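Local coordinates for alanine racemase (Oenococcus oeni PSU-1, PDB 3HUR), which belongs to the alanine racemase family, with an N-terminal alpha/beta barrel of the TIM type followed by a C-terminal domain rich in beta strands, at residues Arg27-Ala32 and Trp211-Pro216; Arg185-Leu190 and Phe201-Ser206; Ala52-Glu57 and Gly376-Val381. All coordinates share one frame; numbering follows the deposited sequence.

Contact 1. Residues Arg27-Ala32 and Trp211-Pro216; sequences REWTKA and WHHDDP
Trp29 extends its indole with CG anti to the backbone N (chi1 -178°), and His213 holds CG between its own N and carbonyl carbon (chi1 73°). These torsions help bring the two rings together face to face. The five-membered ring of Trp29 and the imidazole of His213 form an offset stack. Their centroids are 3.6 Å apart and their planes are nearly parallel. CE1 of His213 lies over the middle of the indole, 3.3 Å from CE2 of Trp29. The same imidazole also uses its edge. His213 ND1 donates to the backbone carbonyl of Trp29, ND1 to O 2.7 Å, with an N-H...O angle of 155°. The carbonyl oxygen lies in the imidazole plane, while the donor is tilted from the carbonyl plane. Stack and bond together fix the rotation of the imidazole. Thr30 adds a looser contact, CG2 to His213 CB at 4.2 Å.

Trp29 lies near the C-terminal end of helix 16-30, and Lys31 then turns away with positive phi. His213 sits in a type I turn from His212 to Asp215, after helix 206-211. The contact thus joins the end of one barrel helix to the loop after another. Trp29 NE1 is hydrogen-bonded to Ile210 O, which ties the indole to helix 206-211 as well. On the imidazole face opposite the indole, Asp214 OD1 lies 3.5 Å above the ring plane. The carbonyl acceptor requires a hydrogen on ND1. The Asp214 carboxylate may also make a positive charge on the imidazole somewhat easier to bear.

Contact 2. Residues Arg185-Leu190 and Phe201-Ser206; sequences RRWQEL and FSMANS. With SO4 (sulfate ion), chain B.
The beta-alpha-beta unit of strand 157-163, helix 174-191 and strand 201-202 packs its helix against the barrel wall here. Trp187 of the helix points its indole toward the strand and the residue after it. Phe201 and Met203 receive it on two sides. The edge of Trp187 meets the face of Phe201 in a T-shaped pair, with six-membered ring centroids 5.3 Å apart and planes at 75°. CZ2 of Trp187 leads, 3.6 Å from Phe201 CD1. Met203 covers a face of the indole in a Met-aromatic contact. Its SD stands 3.8 Å from the centroid of the Trp187 five-membered ring and approaches obliquely. A bend at chi3 (77°) turns the methyl over that face, though the modelled methyl is too close to be trusted in detail. Ile129 and Thr164 also touch Trp187, and Leu184 touches Met203.

Further along, Asn205 is the N-cap of helix 206-211. A sulfate ion, probably from the crystallisation liquor, sits by the helix start, bonded also to Gln227 N. The place is consistent with an anion site. Ser206 OG and N both reach sulfate O4. The OG contact is modelled very short, so its length is doubtful, and the Ser206 N to sulfate O4 bond is weak at 3.1 Å.

Contact 3. Residues Ala52-Glu57 and Gly376-Val381; sequences AKAFQE and GDLAEV
Leu378 touches helix 48-57 with both of its methyl groups. CD1 rests on Ala54 CB at 3.6 Å. CD2 lies against Glu57 CG at 3.7 Å, so the branch spans two residues one turn apart on the same helix. Glu57 bends at chi2 (82°), and its carboxylate comes across Val381. Val381 CG1 is 3.6 Å from Glu57 OE2. Here CG1 is placed anti to the backbone N (chi1 167°), on the side of helix 48-57.

The backbones of the two helical segments run almost perpendicular, at 94°, with axes 9.9 Å apart at closest. Helix 16-30 backs the contact: Leu16 touches Ala54 and Ala20 touches Leu378. Asp17 of that helix also accepts from Leu378 N through OD1 and, weakly, from Asp377 N through OD2. It therefore holds the start of helix 377-381, for which Gly376 is the N-cap. This short helix follows strand 372-375 and packs on helices 16-30 and 48-57.

The link is apolar packing at its buried side, around Ala54 and Leu378. Toward solvent, Glu57 lends aliphatic carbon and leaves its carboxylate beside a methyl, with neither salt bridge nor hydrogen bond to helix 377-381.

In the fold
Contacts 1 and 2 both lie in the N-terminal barrel domain, about 14 Å apart between centres, and they share the surroundings of helix 206-211: contact 2 ends at its start and contact 1 lies just after its end. Contacts 1 and 3 share helix 16-30, whose C-terminal end takes part in contact 1 and whose beginning backs contact 3. Contact 2 is the buried one, between a helix and its own barrel strand, and works by aromatic and sulfur packing. Contact 1 is partly buried and combines ring stacking with a hydrogen bond. Contact 3 is partly buried with an exposed rim. Its segments meet by aliphatic packing and a carboxylate beside a methyl.

Contact 1. Residues Arg27-Ala32 and Trp211-Pro216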
# COMPACT_ATOMS: atom_id res chain seq x y z
N ARG A 27 -30.08 20.78 -16.31
CA ARG A 27 -30.76 22.05 -16.60
C ARG A 27 -32.28 21.78 -16.66
O ARG A 27 -33.05 22.48 -16.03
CB ARG A 27 -30.30 22.64 -17.93
CG ARG A 27 -30.65 24.12 -18.10
CD ARG A 27 -30.32 24.64 -19.51
NE ARG A 27 -29.75 25.99 -19.45
CZ ARG A 27 -28.46 26.29 -19.58
NH1 ARG A 27 -27.55 25.34 -19.81
NH2 ARG A 27 -28.07 27.56 -19.49
N GLU A 28 -32.67 20.76 -17.42
CA GLU A 28 -34.07 20.42 -17.60
C GLU A 28 -34.67 19.88 -16.33
O GLU A 28 -35.85 20.02 -16.11
CB GLU A 28 -34.27 19.37 -18.71
CG GLU A 28 -33.79 19.80 -20.10
CD GLU A 28 -33.67 18.61 -21.08
OE1 GLU A 28 -34.61 17.76 -21.10
OE2 GLU A 28 -32.65 18.53 -21.84
N TRP A 29 -33.86 19.25 -15.49
CA TRP A 29 -34.35 18.59 -14.30
C TRP A 29 -34.72 19.62 -13.25
O TRP A 29 -35.58 19.38 -12.39
CB TRP A 29 -33.24 17.70 -13.76
CG TRP A 29 -33.54 16.85 -12.53
CD1 TRP A 29 -33.09 17.07 -11.26
CD2 TRP A 29 -34.29 15.63 -12.49
NE1 TRP A 29 -33.52 16.05 -10.43
CE2 TRP A 29 -34.26 15.16 -11.17
CE3 TRP A 29 -35.01 14.89 -13.46
CZ2 TRP A 29 -34.93 13.99 -10.77
CZ3 TRP A 29 -35.66 13.71 -13.06
CH2 TRP A 29 -35.62 13.28 -11.73
N THR A 30 -34.04 20.75 -13.30
CA THR A 30 -34.19 21.79 -12.29
C THR A 30 -34.85 23.05 -12.87
O THR A 30 -35.03 24.05 -12.18
CB THR A 30 -32.81 22.13 -11.64
OG1 THR A 30 -31.97 22.84 -12.57
CG2 THR A 30 -32.09 20.86 -11.18
N LYS A 31 -35.22 23.00 -14.15
CA LYS A 31 -35.68 24.16 -14.89
C LYS A 31 -34.80 25.38 -14.60
O LYS A 31 -35.27 26.41 -14.15
CB LYS A 31 -37.16 24.44 -14.56
CG LYS A 31 -38.13 23.98 -15.65
CD LYS A 31 -38.44 22.47 -15.66
CE LYS A 31 -39.54 22.13 -16.76
NZ LYS A 31 -39.53 20.72 -17.31
N ALA A 32 -33.52 25.26 -14.88
CA ALA A 32 -32.57 26.29 -14.50
C ALA A 32 -32.39 27.27 -15.63
O ALA A 32 -32.56 26.91 -16.80
CB ALA A 32 -31.27 25.66 -14.17
N TRP A 211 -31.47 15.65 -5.85
CA TRP A 211 -32.51 15.18 -4.94
C TRP A 211 -33.51 16.23 -4.36
O TRP A 211 -34.32 15.87 -3.55
CB TRP A 211 -31.88 14.39 -3.78
CG TRP A 211 -31.25 13.12 -4.27
CD1 TRP A 211 -31.89 11.98 -4.68
CD2 TRP A 211 -29.85 12.89 -4.49
NE1 TRP A 211 -30.96 11.04 -5.11
CE2 TRP A 211 -29.71 11.59 -5.01
CE3 TRP A 211 -28.71 13.67 -4.28
CZ2 TRP A 211 -28.47 11.03 -5.31
CZ3 TRP A 211 -27.49 13.12 -4.57
CH2 TRP A 211 -27.37 11.81 -5.09
N HIS A 212 -33.45 17.49 -4.78
CA HIS A 212 -34.38 18.49 -4.30
C HIS A 212 -34.90 19.36 -5.45
O HIS A 212 -35.21 20.54 -5.26
CB HIS A 212 -33.70 19.44 -3.33
CG HIS A 212 -33.23 18.80 -2.06
ND1 HIS A 212 -32.15 17.95 -2.01
CD2 HIS A 212 -33.65 18.97 -0.79
CE1 HIS A 212 -31.94 17.60 -0.75
NE2 HIS A 212 -32.83 18.21 0.01
N HIS A 213 -35.01 18.81 -6.64
CA HIS A 213 -35.46 19.62 -7.77
C HIS A 213 -36.94 20.03 -7.72
O HIS A 213 -37.37 20.88 -8.50
CB HIS A 213 -35.15 18.93 -9.09
CG HIS A 213 -36.03 17.77 -9.38
ND1 HIS A 213 -36.54 17.54 -10.64
CD2 HIS A 213 -36.47 16.75 -8.60
CE1 HIS A 213 -37.27 16.44 -10.62
NE2 HIS A 213 -37.24 15.94 -9.39
N ASP A 214 -37.72 19.42 -6.83
CA ASP A 214 -39.15 19.71 -6.79
C ASP A 214 -39.54 20.58 -5.62
O ASP A 214 -40.69 20.93 -5.47
CB ASP A 214 -39.94 18.40 -6.72
CG ASP A 214 -40.00 17.68 -8.05
OD1 ASP A 214 -39.83 18.35 -9.11
OD2 ASP A 214 -40.22 16.44 -8.05
N ASP A 215 -38.58 20.93 -4.79
CA ASP A 215 -38.82 21.83 -3.70
C ASP A 215 -38.80 23.28 -4.22
O ASP A 215 -37.74 23.83 -4.55
CB ASP A 215 -37.76 21.63 -2.63
CG ASP A 215 -38.05 22.43 -1.36
OD1 ASP A 215 -39.03 23.23 -1.35
OD2 ASP A 215 -37.29 22.26 -0.38
N PRO A 216 -39.99 23.93 -4.26
CA PRO A 216 -40.10 25.32 -4.76
C PRO A 216 -39.36 26.34 -3.92
O PRO A 216 -39.16 27.46 -4.37
CB PRO A 216 -41.60 25.59 -4.67
CG PRO A 216 -42.24 24.24 -4.70
CD PRO A 216 -41.30 23.34 -3.97

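Contact 2. Residues Arg185-Leu190 and Phe201-Ser206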
# COMPACT_ATOMS: atom_id res chain seq x y z
N ARG A 185 -33.75 27.86 6.49
CA ARG A 185 -34.28 28.92 7.36
C ARG A 185 -33.30 30.10 7.32
O ARG A 185 -33.69 31.23 6.96
CB ARG A 185 -34.63 28.37 8.79
CG ARG A 185 -34.59 29.33 10.04
CD ARG A 185 -35.92 29.31 10.78
NE ARG A 185 -35.92 29.02 12.23
CZ ARG A 185 -36.36 29.84 13.21
NH1 ARG A 185 -36.79 31.09 12.98
NH2 ARG A 185 -36.34 29.40 14.47
N ARG A 186 -32.03 29.83 7.62
CA ARG A 186 -31.03 30.90 7.62
C ARG A 186 -30.94 31.65 6.29
O ARG A 186 -30.85 32.88 6.28
CB ARG A 186 -29.66 30.35 8.01
CG ARG A 186 -29.40 30.32 9.52
CD ARG A 186 -28.76 28.97 9.86
NE ARG A 186 -28.29 28.84 11.24
CZ ARG A 186 -27.48 27.87 11.68
NH1 ARG A 186 -27.02 26.92 10.86
NH2 ARG A 186 -27.13 27.84 12.96
N TRP A 187 -30.96 30.93 5.17
CA TRP A 187 -30.94 31.58 3.86
C TRP A 187 -32.04 32.65 3.79
O TRP A 187 -31.78 33.82 3.51
CB TRP A 187 -31.11 30.54 2.75
CG TRP A 187 -31.41 31.11 1.41
CD1 TRP A 187 -32.63 31.15 0.79
CD2 TRP A 187 -30.48 31.73 0.51
NE1 TRP A 187 -32.51 31.74 -0.45
CE2 TRP A 187 -31.20 32.11 -0.64
CE3 TRP A 187 -29.11 31.98 0.56
CZ2 TRP A 187 -30.60 32.75 -1.71
CZ3 TRP A 187 -28.51 32.62 -0.50
CH2 TRP A 187 -29.25 33.00 -1.62
N GLN A 188 -33.26 32.21 4.07
CA GLN A 188 -34.44 33.09 4.07
C GLN A 188 -34.33 34.20 5.11
O GLN A 188 -34.46 35.37 4.78
CB GLN A 188 -35.68 32.26 4.31
CG GLN A 188 -36.02 31.29 3.18
CD GLN A 188 -37.15 30.41 3.57
OE1 GLN A 188 -37.57 30.47 4.71
NE2 GLN A 188 -37.66 29.58 2.66
N GLU A 189 -33.99 33.88 6.34
CA GLU A 189 -33.81 34.95 7.33
C GLU A 189 -32.82 35.98 6.85
O GLU A 189 -32.98 37.19 7.09
CB GLU A 189 -33.36 34.39 8.69
CG GLU A 189 -34.50 33.63 9.42
CD GLU A 189 -34.05 32.94 10.70
OE1 GLU A 189 -32.82 32.77 10.92
OE2 GLU A 189 -34.96 32.55 11.48
N LEU A 190 -31.80 35.51 6.14
CA LEU A 190 -30.70 36.36 5.75
C LEU A 190 -30.92 37.10 4.44
O LEU A 190 -30.29 38.13 4.22
CB LEU A 190 -29.40 35.55 5.72
CG LEU A 190 -28.79 35.20 7.08
CD1 LEU A 190 -27.64 34.18 6.82
CD2 LEU A 190 -28.28 36.45 7.86
N PHE A 201 -29.84 34.79 -7.51
CA PHE A 201 -29.73 33.80 -6.46
C PHE A 201 -29.14 32.52 -6.99
O PHE A 201 -29.52 32.04 -8.04
CB PHE A 201 -31.09 33.54 -5.81
CG PHE A 201 -31.57 34.66 -4.89
CD1 PHE A 201 -30.68 35.42 -4.15
CD2 PHE A 201 -32.93 34.91 -4.77
CE1 PHE A 201 -31.14 36.43 -3.31
CE2 PHE A 201 -33.42 35.92 -3.93
CZ PHE A 201 -32.52 36.68 -3.20
N SER A 202 -28.18 31.96 -6.28
CA SER A 202 -27.69 30.64 -6.62
C SER A 202 -27.63 29.81 -5.39
O SER A 202 -26.87 30.12 -4.47
CB SER A 202 -26.29 30.69 -7.26
OG SER A 202 -25.87 29.36 -7.58
N MET A 203 -28.38 28.72 -5.41
CA MET A 203 -28.57 27.93 -4.22
C MET A 203 -28.09 26.49 -4.34
O MET A 203 -27.73 25.90 -3.32
CB MET A 203 -30.09 27.95 -3.81
CG MET A 203 -30.57 29.35 -3.30
SD MET A 203 -32.29 29.49 -2.73
CE MET A 203 -32.15 28.74 -1.16
N ALA A 204 -28.09 25.93 -5.56
CA ALA A 204 -28.04 24.48 -5.77
C ALA A 204 -26.68 23.93 -6.22
O ALA A 204 -26.26 24.15 -7.36
CB ALA A 204 -29.07 24.09 -6.79
N ASN A 205 -26.02 23.18 -5.32
CA ASN A 205 -24.87 22.33 -5.70
C ASN A 205 -25.41 21.08 -6.33
O ASN A 205 -26.59 21.03 -6.65
CB ASN A 205 -23.98 22.00 -4.50
CG ASN A 205 -24.68 21.15 -3.47
OD1 ASN A 205 -25.75 20.56 -3.73
ND2 ASN A 205 -24.09 21.08 -2.27
N SER A 206 -24.55 20.08 -6.55
CA SER A 206 -24.94 18.90 -7.33
C SER A 206 -26.07 18.15 -6.65
O SER A 206 -27.00 17.66 -7.29
CB SER A 206 -23.75 17.93 -7.51
OG SER A 206 -22.87 18.29 -8.58
S SO4 B . -20.60 19.99 -5.94
O1 SO4 B . -19.66 18.91 -6.10
O2 SO4 B . -21.30 19.96 -4.68
O3 SO4 B . -19.87 21.22 -5.88
O4 SO4 B . -21.52 19.80 -7.05

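Contact 3. Residues Ala52-Glu57 and Gly376-Val381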
# COMPACT_ATOMS: atom_id res chain seq x y z
N ALA A 52 -14.31 22.55 -20.22
CA ALA A 52 -14.73 23.93 -20.44
C ALA A 52 -14.97 24.28 -21.91
O ALA A 52 -16.00 24.86 -22.22
CB ALA A 52 -13.77 24.86 -19.85
N LYS A 53 -14.05 23.93 -22.80
CA LYS A 53 -14.26 24.17 -24.21
C LYS A 53 -15.51 23.45 -24.71
O LYS A 53 -16.26 24.01 -25.48
CB LYS A 53 -13.09 23.66 -25.05
CG LYS A 53 -11.86 24.49 -24.98
CD LYS A 53 -10.77 23.81 -25.80
CE LYS A 53 -9.51 24.65 -25.90
NZ LYS A 53 -9.64 25.78 -26.89
N ALA A 54 -15.71 22.21 -24.31
CA ALA A 54 -16.93 21.51 -24.70
C ALA A 54 -18.18 22.27 -24.19
O ALA A 54 -19.19 22.32 -24.87
CB ALA A 54 -16.94 20.11 -24.18
N PHE A 55 -18.12 22.86 -23.00
CA PHE A 55 -19.30 23.54 -22.51
C PHE A 55 -19.54 24.88 -23.23
O PHE A 55 -20.70 25.28 -23.36
CB PHE A 55 -19.24 23.79 -21.01
CG PHE A 55 -19.09 22.55 -20.17
CD1 PHE A 55 -19.61 21.36 -20.57
CD2 PHE A 55 -18.43 22.60 -18.96
CE1 PHE A 55 -19.47 20.24 -19.77
CE2 PHE A 55 -18.30 21.50 -18.18
CZ PHE A 55 -18.80 20.32 -18.58
N GLN A 56 -18.46 25.57 -23.64
CA GLN A 56 -18.57 26.88 -24.34
C GLN A 56 -19.16 26.70 -25.74
O GLN A 56 -19.98 27.49 -26.19
CB GLN A 56 -17.21 27.58 -24.47
CG GLN A 56 -17.30 29.03 -24.89
CD GLN A 56 -15.96 29.77 -24.85
OE1 GLN A 56 -15.64 30.45 -23.88
NE2 GLN A 56 -15.17 29.62 -25.90
N GLU A 57 -18.79 25.62 -26.41
CA GLU A 57 -19.14 25.42 -27.78
C GLU A 57 -20.57 24.99 -27.90
O GLU A 57 -21.22 25.25 -28.93
CB GLU A 57 -18.20 24.40 -28.44
CG GLU A 57 -18.88 23.40 -29.46
CD GLU A 57 -19.09 23.98 -30.85
OE1 GLU A 57 -18.59 25.09 -31.09
OE2 GLU A 57 -19.72 23.32 -31.71
N GLY A 376 -15.43 11.35 -29.13
CA GLY A 376 -16.73 11.90 -29.54
C GLY A 376 -16.65 13.11 -30.45
O GLY A 376 -15.62 13.74 -30.55
N ASP A 377 -17.77 13.42 -31.11
CA ASP A 377 -17.84 14.47 -32.14
C ASP A 377 -17.46 15.80 -31.53
O ASP A 377 -16.70 16.57 -32.10
CB ASP A 377 -19.26 14.58 -32.74
CG ASP A 377 -19.67 13.34 -33.60
OD1 ASP A 377 -18.80 12.56 -34.08
OD2 ASP A 377 -20.90 13.16 -33.82
N LEU A 378 -17.98 16.08 -30.35
CA LEU A 378 -17.59 17.33 -29.66
C LEU A 378 -16.08 17.45 -29.49
O LEU A 378 -15.52 18.52 -29.63
CB LEU A 378 -18.24 17.39 -28.29
CG LEU A 378 -19.07 18.60 -27.89
CD1 LEU A 378 -19.32 18.49 -26.39
CD2 LEU A 378 -18.38 19.90 -28.28
N ALA A 379 -15.43 16.34 -29.16
CA ALA A 379 -13.99 16.29 -29.02
C ALA A 379 -13.22 16.70 -30.28
O ALA A 379 -12.22 17.42 -30.20
CB ALA A 379 -13.58 14.91 -28.60
N GLU A 380 -13.68 16.21 -31.43
CA GLU A 380 -13.17 16.56 -32.77
C GLU A 380 -13.28 18.07 -32.96
O GLU A 380 -12.27 18.75 -33.22
CB GLU A 380 -14.04 15.81 -33.81
CG GLU A 380 -13.47 15.40 -35.18
CD GLU A 380 -14.57 14.66 -36.09
OE1 GLU A 380 -15.82 14.78 -35.85
OE2 GLU A 380 -14.17 13.95 -37.05
N VAL A 381 -14.51 18.60 -32.76
CA VAL A 381 -14.82 20.02 -32.98
C VAL A 381 -13.98 20.97 -32.13
O VAL A 381 -13.58 22.04 -32.61
CB VAL A 381 -16.33 20.34 -32.69
CG1 VAL A 381 -16.57 21.87 -32.62
CG2 VAL A 381 -17.29 19.66 -33.72